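Local coordinates for hypothetical protein Atu1540 (Agrobacterium tumefaciens str. C58, PDB 2HWJ), which is of unknown function but is a putative ParB-like nuclease of the ParB/sulfiredoxin clan, at residues 141-146 with 184-189. Numbering follows the deposited sequence.
Sequences GALRMA and EAMKLA
Leu143 reaches across to Ala185, Met186 and Ala189 in a small apolar helix-helix crossing. Helices 135-146 and 178-189 form it, in the helical part of the chain that follows the mixed sheet of this putative ParB-like nuclease. The axes of segments 141-146 and 184-189 approach to 10.1 Å and cross at -66°. Backbones are closest at Leu143 and Met186, whose CA atoms lie 6.6 Å apart.

All contacts between the segments are van der Waals in kind. Ala185 and Ala189, one helical turn apart, point their methyls toward helix 135-146. The side chain of Leu143 packs against both methyls and against Met186. Leu143 CG lies 4.0 Å from Ala185 CB. Met186 is modelled as selenomethionine. CG of Met186 stands anti to its backbone N (chi1 -177°), and the turn at chi2 (57°) sets the selenium beside the leucine. Leu143 CD2 and Met186 SE are 4.4 Å apart, a looser contact than those with the alanines.

Helix 157-166 adds to the same apolar cluster: Trp161 touches both Leu143 and Ala189, and Leu165 touches Ala185. Polar links leave helix 135-146 through Arg144, which forms salt bridges to Glu158 and to Glu204 of the second subunit. Segment 141-146 thus also borders the second subunit.

The CD2 branch of Leu143 meets the second alanine, with Leu143 CD2 4.1 Å from Ala189 CB.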
loop_
_atom_site.group_PDB
_atom_site.type_symbol
_atom_site.label_atom_id
_atom_site.label_comp_id
_atom_site.label_asym_id
_atom_site.label_seq_id
_atom_site.Cartn_x
_atom_site.Cartn_y
_atom_site.Cartn_z
ATOM N N GLY A 141 -11.071 14.827 13.587
ATOM C CA GLY A 141 -12.151 14.472 12.601
ATOM C C GLY A 141 -12.685 15.738 11.963
ATOM O O GLY A 141 -12.794 15.840 10.726
ATOM N N ALA A 142 -12.952 16.749 12.788
ATOM C CA ALA A 142 -13.742 17.870 12.342
ATOM C C ALA A 142 -12.856 18.633 11.423
ATOM O O ALA A 142 -13.340 19.167 10.415
ATOM C CB ALA A 142 -14.123 18.702 13.472
ATOM N N LEU A 143 -11.555 18.618 11.734
ATOM C CA LEU A 143 -10.523 19.293 10.959
ATOM C C LEU A 143 -10.546 18.789 9.561
ATOM O O LEU A 143 -10.456 19.568 8.606
ATOM C CB LEU A 143 -9.157 18.919 11.471
ATOM C CG LEU A 143 -7.923 19.807 11.494
ATOM C CD1 LEU A 143 -6.674 18.931 11.441
ATOM C CD2 LEU A 143 -7.890 20.782 10.411
ATOM N N ARG A 144 -10.664 17.468 9.428
ATOM C CA ARG A 144 -10.589 16.919 8.119
ATOM C C ARG A 144 -11.844 17.297 7.382
ATOM O O ARG A 144 -11.804 17.624 6.205
ATOM C CB ARG A 144 -10.430 15.427 8.130
ATOM C CG ARG A 144 -9.950 14.930 6.771
ATOM C CD ARG A 144 -10.416 13.541 6.416
ATOM N NE ARG A 144 -10.830 12.829 7.604
ATOM C CZ ARG A 144 -12.050 12.344 7.754
ATOM N NH1 ARG A 144 -12.905 12.473 6.740
ATOM N NH2 ARG A 144 -12.392 11.726 8.901
HETATM N N MSE A 145 -12.946 17.267 8.115
HETATM C CA MSE A 145 -14.230 17.446 7.558
HETATM C C MSE A 145 -14.252 18.852 7.056
HETATM O O MSE A 145 -15.076 19.208 6.186
HETATM C CB MSE A 145 -15.202 17.305 8.672
HETATM C CG MSE A 145 -16.473 16.733 8.282
HETATM SE SE MSE A 145 -16.862 15.258 9.543
HETATM C CE MSE A 145 -17.650 14.020 8.091
ATOM N N ALA A 146 -13.351 19.675 7.600
ATOM C CA ALA A 146 -13.358 21.087 7.226
ATOM C C ALA A 146 -12.466 21.357 6.028
ATOM O O ALA A 146 -12.620 22.342 5.337
ATOM C CB ALA A 146 -13.006 22.000 8.412
ATOM N N GLU A 184 -7.982 27.188 15.370
ATOM C CA GLU A 184 -6.569 27.031 15.612
ATOM C C GLU A 184 -5.966 25.889 14.823
ATOM O O GLU A 184 -4.917 26.072 14.202
ATOM C CB GLU A 184 -6.266 26.893 17.107
ATOM C CG GLU A 184 -5.883 28.243 17.648
ATOM C CD GLU A 184 -4.703 28.233 18.658
ATOM O OE1 GLU A 184 -3.889 27.235 18.690
ATOM O OE2 GLU A 184 -4.591 29.278 19.398
ATOM N N ALA A 185 -6.632 24.745 14.862
ATOM C CA ALA A 185 -6.178 23.560 14.207
ATOM C C ALA A 185 -6.004 23.809 12.721
ATOM O O ALA A 185 -5.032 23.359 12.043
ATOM C CB ALA A 185 -7.209 22.447 14.406
HETATM N N MSE A 186 -6.986 24.528 12.205
HETATM C CA MSE A 186 -6.990 24.921 10.811
HETATM C C MSE A 186 -5.775 25.838 10.476
HETATM O O MSE A 186 -5.116 25.663 9.442
HETATM C CB MSE A 186 -8.339 25.532 10.501
HETATM C CG MSE A 186 -8.540 25.914 9.108
HETATM SE SE MSE A 186 -8.282 24.411 7.887
HETATM C CE MSE A 186 -8.806 25.368 6.205
ATOM N N LYS A 187 -5.460 26.796 11.354
ATOM C CA LYS A 187 -4.230 27.572 11.179
ATOM C C LYS A 187 -3.005 26.621 11.276
ATOM O O LYS A 187 -2.007 26.853 10.591
ATOM C CB LYS A 187 -4.168 28.707 12.174
ATOM C CG LYS A 187 -2.899 29.453 12.307
ATOM C CD LYS A 187 -3.304 30.899 12.753
ATOM C CE LYS A 187 -2.190 31.738 13.378
ATOM N NZ LYS A 187 -2.473 31.951 14.847
ATOM N N LEU A 188 -3.076 25.540 12.056
ATOM C CA LEU A 188 -1.875 24.800 12.223
ATOM C C LEU A 188 -1.683 23.834 11.036
ATOM O O LEU A 188 -0.556 23.699 10.492
ATOM C CB LEU A 188 -1.861 24.063 13.558
ATOM C CG LEU A 188 -1.597 24.801 14.884
ATOM C CD1 LEU A 188 -2.418 24.151 15.948
ATOM C CD2 LEU A 188 -0.113 24.939 15.328
ATOM N N ALA A 189 -2.774 23.137 10.675
ATOM C CA ALA A 189 -2.797 22.215 9.540
ATOM C C ALA A 189 -2.043 22.811 8.314
ATOM O O ALA A 189 -1.191 22.147 7.694
ATOM C CB ALA A 189 -4.186 21.950 9.189
#